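Side-chain contacts in hypothetical protein TTHC002 (Thermus thermophilus, PDB 2DBS), which is of unknown function but belongs to the DUF5647 family and packs two helices and a small beta-sheet into a subunit of a two-chain assembly: residues Glu10-Gly13 against Val14-Gln17; Met16-Leu19 against Leu20-Leu24; Glu27-Pro30 against Thr31-Leu34; Leu39-Pro42 against Glu43-Ala46; Ala45-Ala48 against Leu49-Met53. One frame throughout, in Å; residues are numbered along the deposited sequence.

Contact 1: residues Glu10-Gly13 against Val14-Gln17; sequences ELDG and VLMQ
Glu10 to Gly13 and Val14 to Gln17 make a local contact along one helix, between successive turns in the middle of helix 8-20. They meet through i to i+4 backbone bonds and the side chains beside them. Val14 N gives its hydrogen to Glu10 O at 3.1 Å. The same carbonyl oxygen also meets a side chain: Val14 CG2 approaches Glu10 O to 3.6 Å. It gets there because CG2 stands beside the backbone N, while CG1 is anti to it (chi1 -173°). Leu15 CB sits 3.3 Å from Asp12 O, and Leu15 N bonds to Leu11 O. The helix lies against the sheet. Leu11 and Leu15 are buried and both reach Phe68 of strand 63-69; Leu15 also touches Leu34 and Leu76, so this side of the helix joins all three strands. Val14 packs on Pro73. Away from the sheet, Gln17 folds back along its own turn. Its CG lies 3.5 Å from Gly13 O, the oxygen that also accepts Gln17 N at 3.2 Å. Beyond CG the chain is extended, and NE2 ends 4.0 Å from Gly13 O, too far for a bond.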
loop_
_atom_site.group_PDB
_atom_site.type_symbol
_atom_site.label_atom_id
_atom_site.label_comp_id
_atom_site.label_asym_id
_atom_site.label_seq_id
_atom_site.Cartn_x
_atom_site.Cartn_y
_atom_site.Cartn_z
ATOM N N GLU B 10 -5.280 -10.778 14.216
ATOM C CA GLU B 10 -4.040 -10.893 14.962
ATOM C C GLU B 10 -3.087 -9.757 14.543
ATOM O O GLU B 10 -2.585 -9.002 15.385
ATOM C CB GLU B 10 -3.393 -12.250 14.667
ATOM C CG GLU B 10 -2.054 -12.449 15.330
ATOM C CD GLU B 10 -1.419 -13.745 14.928
ATOM O OE1 GLU B 10 -0.298 -14.025 15.408
ATOM O OE2 GLU B 10 -2.045 -14.479 14.132
ATOM N N LEU B 11 -2.843 -9.639 13.240
ATOM C CA LEU B 11 -1.949 -8.604 12.743
ATOM C C LEU B 11 -2.398 -7.200 13.132
ATOM O O LEU B 11 -1.577 -6.289 13.273
ATOM C CB LEU B 11 -1.814 -8.698 11.218
ATOM C CG LEU B 11 -0.943 -9.818 10.639
ATOM C CD1 LEU B 11 -0.864 -9.653 9.125
ATOM C CD2 LEU B 11 0.450 -9.766 11.245
ATOM N N ASP B 12 -3.701 -7.018 13.305
ATOM C CA ASP B 12 -4.209 -5.710 13.669
ATOM C C ASP B 12 -3.797 -5.482 15.102
ATOM O O ASP B 12 -3.554 -4.351 15.522
ATOM C CB ASP B 12 -5.721 -5.662 13.553
ATOM C CG ASP B 12 -6.238 -4.245 13.470
ATOM O OD1 ASP B 12 -5.853 -3.415 14.329
ATOM O OD2 ASP B 12 -7.028 -3.960 12.541
ATOM N N GLY B 13 -3.713 -6.579 15.848
ATOM C CA GLY B 13 -3.305 -6.488 17.230
ATOM C C GLY B 13 -1.884 -5.979 17.269
ATOM O O GLY B 13 -1.603 -4.984 17.941
ATOM N N VAL B 14 -0.996 -6.648 16.531
ATOM C CA VAL B 14 0.419 -6.269 16.490
ATOM C C VAL B 14 0.584 -4.823 16.060
ATOM O O VAL B 14 1.511 -4.140 16.503
ATOM C CB VAL B 14 1.216 -7.161 15.527
ATOM C CG1 VAL B 14 2.711 -6.833 15.643
ATOM C CG2 VAL B 14 0.944 -8.621 15.832
ATOM N N LEU B 15 -0.325 -4.362 15.204
ATOM C CA LEU B 15 -0.295 -2.987 14.714
ATOM C C LEU B 15 -0.563 -1.990 15.832
ATOM O O LEU B 15 0.151 -1.005 15.963
ATOM C CB LEU B 15 -1.321 -2.795 13.599
ATOM C CG LEU B 15 -1.388 -1.394 12.996
ATOM C CD1 LEU B 15 -0.142 -1.066 12.179
ATOM C CD2 LEU B 15 -2.595 -1.325 12.114
HETATM N N MSE B 16 -1.583 -2.242 16.647
HETATM C CA MSE B 16 -1.881 -1.313 17.732
HETATM C C MSE B 16 -0.806 -1.258 18.820
HETATM O O MSE B 16 -0.615 -0.211 19.440
HETATM C CB MSE B 16 -3.254 -1.596 18.366
HETATM C CG MSE B 16 -3.717 -0.472 19.337
HETATM SE SE MSE B 16 -3.648 1.441 18.649
HETATM C CE MSE B 16 -3.693 1.093 16.728
ATOM N N GLN B 17 -0.105 -2.364 19.054
ATOM C CA GLN B 17 0.970 -2.358 20.047
ATOM C C GLN B 17 1.995 -1.310 19.623
ATOM O O GLN B 17 2.537 -0.581 20.456
ATOM C CB GLN B 17 1.613 -3.743 20.146
ATOM C CG GLN B 17 0.620 -4.788 20.636
ATOM C CD GLN B 17 1.249 -6.134 20.884
ATOM O OE1 GLN B 17 2.262 -6.223 21.575
ATOM N NE2 GLN B 17 0.649 -7.196 20.337
#

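Contact 2: residues Met16-Leu19 against Leu20-Leu24; sequences MQYL and LEADL
The Tyr18 ring meets Ala22 CB obliquely, with Tyr18 CD1 4.3 Å from Ala22 CB. At the base of the ring, Tyr18 CB is 4.4 Å from Leu24 CD2. Val85 of the second subunit packs on both Tyr18 and Leu24. Selenomethionine Met16 lies across Leu20, one turn further on. Its CG reaches Leu20 CD1 at 3.5 Å, and its SE reaches Leu20 CG at the same distance. The bend at Met16 chi2 (50°) folds the selenium back over that leucine. Leu20 N also bonds to Met16 O. Helix 8-20 ends here in a Schellman motif, with Asp23, at positive phi, as the C-prime residue. Leu24 N bonds to Leu19 O at 2.8 Å, and Asp23 N to Leu20 O at 2.9 Å. The reversal brings Leu24 back over Leu19, and the two side chains cross at about a right angle. Leu19 CD1 presses on Leu24 CB at 3.3 Å, tighter than usual, while CD2 meets Leu24 CD2 at 3.8 Å. With Leu19 cut back to an alanine, Leu24 CB and CD2 would probably lose both methyl partners and a gap would open beside them. Leu25 packs on Met16, Leu19 and Leu20.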
loop_
_atom_site.group_PDB
_atom_site.type_symbol
_atom_site.label_atom_id
_atom_site.label_comp_id
_atom_site.label_asym_id
_atom_site.label_seq_id
_atom_site.Cartn_x
_atom_site.Cartn_y
_atom_site.Cartn_z
HETATM N N MSE B 16 -1.583 -2.242 16.647
HETATM C CA MSE B 16 -1.881 -1.313 17.732
HETATM C C MSE B 16 -0.806 -1.258 18.820
HETATM O O MSE B 16 -0.615 -0.211 19.440
HETATM C CB MSE B 16 -3.254 -1.596 18.366
HETATM C CG MSE B 16 -3.717 -0.472 19.337
HETATM SE SE MSE B 16 -3.648 1.441 18.649
HETATM C CE MSE B 16 -3.693 1.093 16.728
ATOM N N GLN B 17 -0.105 -2.364 19.054
ATOM C CA GLN B 17 0.970 -2.358 20.047
ATOM C C GLN B 17 1.995 -1.310 19.623
ATOM O O GLN B 17 2.537 -0.581 20.456
ATOM C CB GLN B 17 1.613 -3.743 20.146
ATOM C CG GLN B 17 0.620 -4.788 20.636
ATOM C CD GLN B 17 1.249 -6.134 20.884
ATOM O OE1 GLN B 17 2.262 -6.223 21.575
ATOM N NE2 GLN B 17 0.649 -7.196 20.337
ATOM N N TYR B 18 2.231 -1.233 18.314
ATOM C CA TYR B 18 3.156 -0.266 17.727
ATOM C C TYR B 18 2.564 1.136 17.769
ATOM O O TYR B 18 3.220 2.084 18.177
ATOM C CB TYR B 18 3.448 -0.641 16.278
ATOM C CG TYR B 18 4.627 -1.568 16.085
ATOM C CD1 TYR B 18 5.921 -1.060 15.959
ATOM C CD2 TYR B 18 4.452 -2.952 16.001
ATOM C CE1 TYR B 18 7.014 -1.918 15.745
ATOM C CE2 TYR B 18 5.537 -3.805 15.793
ATOM C CZ TYR B 18 6.811 -3.281 15.666
ATOM O OH TYR B 18 7.886 -4.110 15.464
ATOM N N LEU B 19 1.320 1.271 17.341
ATOM C CA LEU B 19 0.683 2.575 17.356
ATOM C C LEU B 19 0.681 3.143 18.768
ATOM O O LEU B 19 0.890 4.341 18.970
ATOM C CB LEU B 19 -0.739 2.465 16.808
ATOM C CG LEU B 19 -0.814 2.629 15.287
ATOM C CD1 LEU B 19 -0.641 4.097 14.971
ATOM C CD2 LEU B 19 0.269 1.809 14.582
ATOM N N LEU B 20 0.464 2.270 19.741
ATOM C CA LEU B 20 0.455 2.686 21.129
ATOM C C LEU B 20 1.856 2.720 21.741
ATOM O O LEU B 20 2.481 3.792 21.832
ATOM C CB LEU B 20 -0.441 1.763 21.950
ATOM C CG LEU B 20 -1.923 1.902 21.640
ATOM C CD1 LEU B 20 -2.670 0.875 22.433
ATOM C CD2 LEU B 20 -2.414 3.320 21.957
ATOM N N GLU B 21 2.362 1.557 22.152
ATOM C CA GLU B 21 3.686 1.492 22.773
ATOM C C GLU B 21 4.857 1.791 21.823
ATOM O O GLU B 21 5.937 1.203 21.910
ATOM C CB GLU B 21 3.855 0.141 23.482
ATOM C CG GLU B 21 2.946 0.022 24.686
ATOM C CD GLU B 21 3.353 -1.066 25.641
ATOM O OE1 GLU B 21 3.294 -2.255 25.253
ATOM O OE2 GLU B 21 3.730 -0.726 26.787
ATOM N N ALA B 22 4.624 2.733 20.919
ATOM C CA ALA B 22 5.630 3.165 19.966
ATOM C C ALA B 22 5.254 4.544 19.403
ATOM O O ALA B 22 5.802 4.978 18.379
ATOM C CB ALA B 22 5.775 2.152 18.844
ATOM N N ASP B 23 4.313 5.215 20.081
ATOM C CA ASP B 23 3.858 6.562 19.713
ATOM C C ASP B 23 3.632 6.768 18.206
ATOM O O ASP B 23 4.282 7.603 17.572
ATOM C CB ASP B 23 4.876 7.593 20.244
ATOM C CG ASP B 23 4.522 9.042 19.886
ATOM O OD1 ASP B 23 5.338 9.949 20.178
ATOM O OD2 ASP B 23 3.433 9.279 19.318
ATOM N N LEU B 24 2.697 6.024 17.633
ATOM C CA LEU B 24 2.433 6.153 16.208
ATOM C C LEU B 24 1.051 6.758 15.982
ATOM O O LEU B 24 0.796 7.409 14.960
ATOM C CB LEU B 24 2.544 4.777 15.553
ATOM C CG LEU B 24 3.476 4.644 14.352
ATOM C CD1 LEU B 24 4.771 5.384 14.605
ATOM C CD2 LEU B 24 3.730 3.172 14.080
#

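Contact 3: residues Glu27-Pro30 against Thr31-Leu34; sequences ELPP and TYRL
Tyr32 turns back over Leu28 and Pro29 in the loop that leads from helix 8-20 into strand 33-38, an outermost strand of the mixed sheet within this chain. Its CG sits between the backbone N and the carbonyl carbon (chi1 63°), which sets the ring against Leu28 and Pro29. From CB the ring runs past Pro29. Tyr32 CD1 approaches Pro29 O at 3.0 Å, with this oxygen at the ring edge, near its plane. CD1 also lies 3.9 Å from Pro29 CD, the proline and the tyrosine side chains crossing at about a right angle. Next along the ring, CE1 is 3.4 Å from Pro29 O and comes near Leu28 CD1. Leu28 takes over from there. Its CD2 stands over the centre of one ring face, 4.2 Å from the centroid and 11° off the normal, a CH-pi contact. Further out, Leu28 CD1 touches Tyr32 CZ at 3.7 Å. If the ring were lost to a serine, Leu28 CD2 would probably have no face to pack on, and a gap would open beside Pro29. Val64 of strand 63-69 packs on Leu28, Pro29, Tyr32 and Leu34, so the fold of the loop is tied to the sheet. Leu28 also rests on Leu19. Thr31 OG1 is hydrogen-bonded to Gly60 O. Within the loop, Thr31 CG2 lies beside the Pro30 carbonyl, 3.6 Å from Pro30 C. At the far end of the ring, Leu28 CD1 lies 3.5 Å from Tyr32 OH.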
loop_
_atom_site.group_PDB
_atom_site.type_symbol
_atom_site.label_atom_id
_atom_site.label_comp_id
_atom_site.label_asym_id
_atom_site.label_seq_id
_atom_site.Cartn_x
_atom_site.Cartn_y
_atom_site.Cartn_z
ATOM N N GLU B 27 0.308 10.169 14.226
ATOM C CA GLU B 27 0.186 10.462 12.803
ATOM C C GLU B 27 -1.040 9.884 12.081
ATOM O O GLU B 27 -1.254 10.139 10.890
ATOM C CB GLU B 27 1.486 10.065 12.092
ATOM C CG GLU B 27 2.610 11.072 12.339
ATOM C CD GLU B 27 3.904 10.708 11.639
ATOM O OE1 GLU B 27 4.570 9.734 12.068
ATOM O OE2 GLU B 27 4.254 11.400 10.656
ATOM N N LEU B 28 -1.854 9.131 12.812
ATOM C CA LEU B 28 -3.064 8.544 12.251
ATOM C C LEU B 28 -4.205 9.533 12.379
ATOM O O LEU B 28 -4.226 10.335 13.307
ATOM C CB LEU B 28 -3.453 7.275 13.016
ATOM C CG LEU B 28 -2.956 5.917 12.530
ATOM C CD1 LEU B 28 -3.461 4.830 13.455
ATOM C CD2 LEU B 28 -3.448 5.681 11.116
ATOM N N PRO B 29 -5.174 9.483 11.447
ATOM C CA PRO B 29 -6.352 10.373 11.448
ATOM C C PRO B 29 -7.327 9.968 12.581
ATOM O O PRO B 29 -7.345 8.805 13.004
ATOM C CB PRO B 29 -6.970 10.147 10.065
ATOM C CG PRO B 29 -5.836 9.576 9.242
ATOM C CD PRO B 29 -5.124 8.682 10.212
ATOM N N PRO B 30 -8.168 10.912 13.063
ATOM C CA PRO B 30 -9.108 10.574 14.142
ATOM C C PRO B 30 -9.989 9.424 13.690
ATOM O O PRO B 30 -10.190 8.458 14.419
ATOM C CB PRO B 30 -9.908 11.853 14.312
ATOM C CG PRO B 30 -10.044 12.320 12.894
ATOM C CD PRO B 30 -8.611 12.141 12.371
ATOM N N THR B 31 -10.508 9.548 12.473
ATOM C CA THR B 31 -11.365 8.530 11.883
ATOM C C THR B 31 -10.687 8.017 10.609
ATOM O O THR B 31 -10.211 8.809 9.801
ATOM C CB THR B 31 -12.774 9.117 11.545
ATOM O OG1 THR B 31 -12.637 10.196 10.618
ATOM C CG2 THR B 31 -13.444 9.652 12.789
ATOM N N TYR B 32 -10.625 6.696 10.451
ATOM C CA TYR B 32 -10.019 6.062 9.268
ATOM C C TYR B 32 -10.391 4.578 9.154
ATOM O O TYR B 32 -10.908 3.964 10.099
ATOM C CB TYR B 32 -8.485 6.172 9.301
ATOM C CG TYR B 32 -7.890 5.450 10.481
ATOM C CD1 TYR B 32 -7.622 6.130 11.670
ATOM C CD2 TYR B 32 -7.712 4.064 10.457
ATOM C CE1 TYR B 32 -7.203 5.445 12.815
ATOM C CE2 TYR B 32 -7.296 3.371 11.595
ATOM C CZ TYR B 32 -7.045 4.068 12.774
ATOM O OH TYR B 32 -6.659 3.397 13.920
ATOM N N ARG B 33 -10.112 4.016 7.979
ATOM C CA ARG B 33 -10.366 2.602 7.683
ATOM C C ARG B 33 -8.998 1.970 7.448
ATOM O O ARG B 33 -8.290 2.321 6.514
ATOM C CB ARG B 33 -11.244 2.432 6.430
ATOM C CG ARG B 33 -12.580 3.166 6.508
ATOM C CD ARG B 33 -13.670 2.496 5.685
ATOM N NE ARG B 33 -14.990 3.106 5.898
ATOM C CZ ARG B 33 -15.733 2.973 6.998
ATOM N NH1 ARG B 33 -15.300 2.242 8.026
ATOM N NH2 ARG B 33 -16.918 3.569 7.070
ATOM N N LEU B 34 -8.635 1.041 8.317
ATOM C CA LEU B 34 -7.352 0.392 8.244
ATOM C C LEU B 34 -7.276 -0.777 7.273
ATOM O O LEU B 34 -7.997 -1.758 7.412
ATOM C CB LEU B 34 -6.971 -0.098 9.628
ATOM C CG LEU B 34 -5.640 -0.825 9.695
ATOM C CD1 LEU B 34 -4.538 0.207 9.864
ATOM C CD2 LEU B 34 -5.658 -1.816 10.854
#

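Contact 4: residues Leu39-Pro42 against Glu43-Ala46; sequences LDEP and EVAA
Glu41 and Val44 are brought alongside each other by their first torsions. Glu41 CG stands anti to its carbonyl carbon (chi1 -62°), and Val44 CG1 is anti to the backbone N (chi1 -168°), which leaves CG2 on the side of Glu41. The two side chains lie side by side and point the same way. Glu41 CB touches Val44 CG2 at 3.8 Å, and beyond CG the glutamate runs extended, so that OE1 passes 4.0 Å from the same methyl. That carboxylate has its polar partner elsewhere: OE1 forms a salt bridge with Arg7. Glu41 is at the N-cap position of helix 42-53, but it is its carbonyl that meets the helix across this contact. Glu41 O starts the i to i+4 series: it accepts Ala45 N at 2.8 Å, nearly straight at 166°, and takes a weak second bond from Val44 N at 3.0 Å. One residue on, Pro42 O accepts Ala46 N at 3.0 Å, and Ala46 CB lies 3.2 Å from the same oxygen. Pro42, in the first turn, has no N-H to give, and none is needed there. Glu43 bends at chi2 and sends its OE1 back beside the CB-CG edge of Pro42, 3.9 Å from CG. Across the dimer contact, Leu39 and Ala45 meet Leu39 of the second subunit, and Pro42 meets Asp40 of that subunit. Within the chain, Val44 and Ala45 both pack on Pro38 at the end of strand 33-38, and Leu39 touches Leu67 of strand 63-69.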
loop_
_atom_site.group_PDB
_atom_site.type_symbol
_atom_site.label_atom_id
_atom_site.label_comp_id
_atom_site.label_asym_id
_atom_site.label_seq_id
_atom_site.Cartn_x
_atom_site.Cartn_y
_atom_site.Cartn_z
ATOM N N LEU B 39 2.538 -7.980 2.897
ATOM C CA LEU B 39 3.232 -8.138 1.612
ATOM C C LEU B 39 3.850 -9.503 1.346
ATOM O O LEU B 39 4.127 -9.824 0.200
ATOM C CB LEU B 39 4.300 -7.069 1.436
ATOM C CG LEU B 39 3.764 -5.648 1.256
ATOM C CD1 LEU B 39 4.913 -4.753 0.838
ATOM C CD2 LEU B 39 2.640 -5.616 0.208
ATOM N N ASP B 40 4.079 -10.306 2.383
ATOM C CA ASP B 40 4.635 -11.625 2.156
ATOM C C ASP B 40 3.665 -12.760 2.485
ATOM O O ASP B 40 4.073 -13.914 2.620
ATOM C CB ASP B 40 5.962 -11.825 2.900
ATOM C CG ASP B 40 5.835 -11.747 4.411
ATOM O OD1 ASP B 40 4.766 -12.074 4.961
ATOM O OD2 ASP B 40 6.843 -11.378 5.053
ATOM N N GLU B 41 2.379 -12.434 2.597
ATOM C CA GLU B 41 1.329 -13.423 2.866
ATOM C C GLU B 41 0.205 -13.159 1.868
ATOM O O GLU B 41 -0.823 -12.581 2.209
ATOM C CB GLU B 41 0.857 -13.301 4.318
ATOM C CG GLU B 41 2.034 -13.590 5.248
ATOM C CD GLU B 41 1.683 -13.792 6.706
ATOM O OE1 GLU B 41 0.799 -14.633 7.000
ATOM O OE2 GLU B 41 2.326 -13.114 7.548
ATOM N N PRO B 42 0.400 -13.595 0.607
ATOM C CA PRO B 42 -0.539 -13.430 -0.506
ATOM C C PRO B 42 -1.977 -13.793 -0.234
ATOM O O PRO B 42 -2.883 -13.027 -0.552
ATOM C CB PRO B 42 0.075 -14.291 -1.610
ATOM C CG PRO B 42 0.813 -15.349 -0.853
ATOM C CD PRO B 42 1.467 -14.545 0.236
ATOM N N GLU B 43 -2.189 -14.966 0.345
ATOM C CA GLU B 43 -3.537 -15.417 0.637
ATOM C C GLU B 43 -4.257 -14.433 1.583
ATOM O O GLU B 43 -5.467 -14.198 1.454
ATOM C CB GLU B 43 -3.482 -16.841 1.223
ATOM C CG GLU B 43 -3.733 -18.011 0.209
ATOM C CD GLU B 43 -2.656 -18.197 -0.885
ATOM O OE1 GLU B 43 -2.440 -17.263 -1.691
ATOM O OE2 GLU B 43 -2.039 -19.292 -0.951
ATOM N N VAL B 44 -3.499 -13.826 2.498
ATOM C CA VAL B 44 -4.038 -12.869 3.470
ATOM C C VAL B 44 -4.175 -11.443 2.920
ATOM O O VAL B 44 -5.178 -10.764 3.148
ATOM C CB VAL B 44 -3.132 -12.802 4.718
ATOM C CG1 VAL B 44 -3.833 -12.056 5.827
ATOM C CG2 VAL B 44 -2.736 -14.201 5.155
ATOM N N ALA B 45 -3.146 -10.986 2.216
ATOM C CA ALA B 45 -3.130 -9.635 1.655
ATOM C C ALA B 45 -4.224 -9.441 0.605
ATOM O O ALA B 45 -4.843 -8.389 0.523
ATOM C CB ALA B 45 -1.772 -9.354 1.053
ATOM N N ALA B 46 -4.464 -10.473 -0.195
ATOM C CA ALA B 46 -5.469 -10.413 -1.240
ATOM C C ALA B 46 -6.864 -10.273 -0.642
ATOM O O ALA B 46 -7.706 -9.551 -1.184
ATOM C CB ALA B 46 -5.376 -11.657 -2.107
#

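Contact 5: residues Ala45-Ala48 against Leu49-Met53; sequences AAQA and LAWAM
Gln47, Ala48 and Leu49 lose the most surface in this contact between successive turns of helix 42-53. Gln47 is met by Trp51, one turn on, whose indole lies back along the helix over the Gln47 backbone. Gln47 O sits 3.0 Å above the Trp51 ring plane, over its centre. The first torsion of Trp51 places the indole there, with CG beside the backbone N (chi1 -51°). The far end of the ring reaches the glutamine side chain: Trp51 CH2 meets Gln47 CB at 3.2 Å, and CZ2 comes to 3.4 Å from the same carbon. Gln47 bends at chi2, and its amide plane is turned 64° from the indole. The oxygen facing the ring is also a helix acceptor, taking Trp51 N at 3.1 Å. Ala48 N lies over the same ring face, nearer the rim, and Ala48 O accepts Ala52 N at 3.3 Å. Leu49 N bonds to Ala45 O, and Leu49 CB lies 3.9 Å from that oxygen. Leu49 also meets Arg75 of the second subunit, while Ala48 and Trp51 reach Leu8 of helix 8-20. Ala45, Ala48 and Ala52 pack against strand 33-38. Helix 42-53 joins parallel strands 33-38 and 63-69 in a beta-alpha-beta unit.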
loop_
_atom_site.group_PDB
_atom_site.type_symbol
_atom_site.label_atom_id
_atom_site.label_comp_id
_atom_site.label_asym_id
_atom_site.label_seq_id
_atom_site.Cartn_x
_atom_site.Cartn_y
_atom_site.Cartn_z
ATOM N N ALA B 45 -3.146 -10.986 2.216
ATOM C CA ALA B 45 -3.130 -9.635 1.655
ATOM C C ALA B 45 -4.224 -9.441 0.605
ATOM O O ALA B 45 -4.843 -8.389 0.523
ATOM C CB ALA B 45 -1.772 -9.354 1.053
ATOM N N ALA B 46 -4.464 -10.473 -0.195
ATOM C CA ALA B 46 -5.469 -10.413 -1.240
ATOM C C ALA B 46 -6.864 -10.273 -0.642
ATOM O O ALA B 46 -7.706 -9.551 -1.184
ATOM C CB ALA B 46 -5.376 -11.657 -2.107
ATOM N N GLN B 47 -7.113 -10.954 0.474
ATOM C CA GLN B 47 -8.415 -10.874 1.132
ATOM C C GLN B 47 -8.638 -9.457 1.645
ATOM O O GLN B 47 -9.717 -8.882 1.476
ATOM C CB GLN B 47 -8.491 -11.852 2.312
ATOM C CG GLN B 47 -8.114 -13.293 1.979
ATOM C CD GLN B 47 -8.896 -13.873 0.793
ATOM O OE1 GLN B 47 -8.618 -13.551 -0.369
ATOM N NE2 GLN B 47 -9.880 -14.729 1.085
ATOM N N ALA B 48 -7.606 -8.903 2.279
ATOM C CA ALA B 48 -7.672 -7.557 2.822
ATOM C C ALA B 48 -7.980 -6.507 1.755
ATOM O O ALA B 48 -8.713 -5.561 2.028
ATOM C CB ALA B 48 -6.374 -7.217 3.522
ATOM N N LEU B 49 -7.425 -6.647 0.550
ATOM C CA LEU B 49 -7.702 -5.663 -0.508
ATOM C C LEU B 49 -9.121 -5.863 -1.038
ATOM O O LEU B 49 -9.779 -4.910 -1.437
ATOM C CB LEU B 49 -6.685 -5.752 -1.672
ATOM C CG LEU B 49 -6.736 -4.594 -2.708
ATOM C CD1 LEU B 49 -6.322 -3.284 -2.049
ATOM C CD2 LEU B 49 -5.825 -4.876 -3.906
ATOM N N ALA B 50 -9.591 -7.107 -1.034
ATOM C CA ALA B 50 -10.939 -7.409 -1.483
ATOM C C ALA B 50 -11.912 -6.610 -0.626
ATOM O O ALA B 50 -12.781 -5.905 -1.136
ATOM C CB ALA B 50 -11.216 -8.887 -1.329
ATOM N N TRP B 51 -11.752 -6.685 0.688
ATOM C CA TRP B 51 -12.675 -5.972 1.547
ATOM C C TRP B 51 -12.557 -4.458 1.440
ATOM O O TRP B 51 -13.527 -3.732 1.681
ATOM C CB TRP B 51 -12.526 -6.516 2.963
ATOM C CG TRP B 51 -12.645 -8.003 2.872
ATOM C CD1 TRP B 51 -13.432 -8.689 1.996
ATOM C CD2 TRP B 51 -11.870 -8.989 3.563
ATOM N NE1 TRP B 51 -13.193 -10.032 2.090
ATOM C CE2 TRP B 51 -12.248 -10.248 3.054
ATOM C CE3 TRP B 51 -10.912 -8.934 4.583
ATOM C CZ2 TRP B 51 -11.676 -11.438 3.495
ATOM C CZ3 TRP B 51 -10.341 -10.127 5.026
ATOM C CH2 TRP B 51 -10.737 -11.359 4.492
ATOM N N ALA B 52 -11.387 -3.979 1.029
ATOM C CA ALA B 52 -11.183 -2.544 0.866
ATOM C C ALA B 52 -11.835 -2.096 -0.442
ATOM O O ALA B 52 -12.215 -0.933 -0.592
ATOM C CB ALA B 52 -9.700 -2.224 0.848
HETATM N N MSE B 53 -11.961 -3.031 -1.386
HETATM C CA MSE B 53 -12.576 -2.754 -2.688
HETATM C C MSE B 53 -14.098 -2.865 -2.659
HETATM O O MSE B 53 -14.795 -1.923 -3.032
HETATM C CB MSE B 53 -12.073 -3.722 -3.755
HETATM C CG MSE B 53 -10.587 -3.676 -4.064
HETATM SE SE MSE B 53 -10.133 -4.905 -5.510
HETATM C CE MSE B 53 -10.439 -3.735 -7.012
#

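In the fold
Contacts 1 and 2 share helix 8-20, and contacts 4 and 5 share helix 42-53; in each pair the centres lie about 9 Å apart. Contacts 1, 2, 4 and 5 are partly buried, and contact 3 is a surface contact. It still touches both contacts of the first helix, through Leu28 and Leu34. Chemistry follows place. Contacts 1 and 5, within helices, combine backbone bonds with side chains folded along the turn. Contact 2 ends its helix with a Schellman motif; contact 4 begins one with first-turn backbone bonds. The loop of contact 3 relies on CH-pi and proline packing. Contacts 2 to 5 also meet the second subunit.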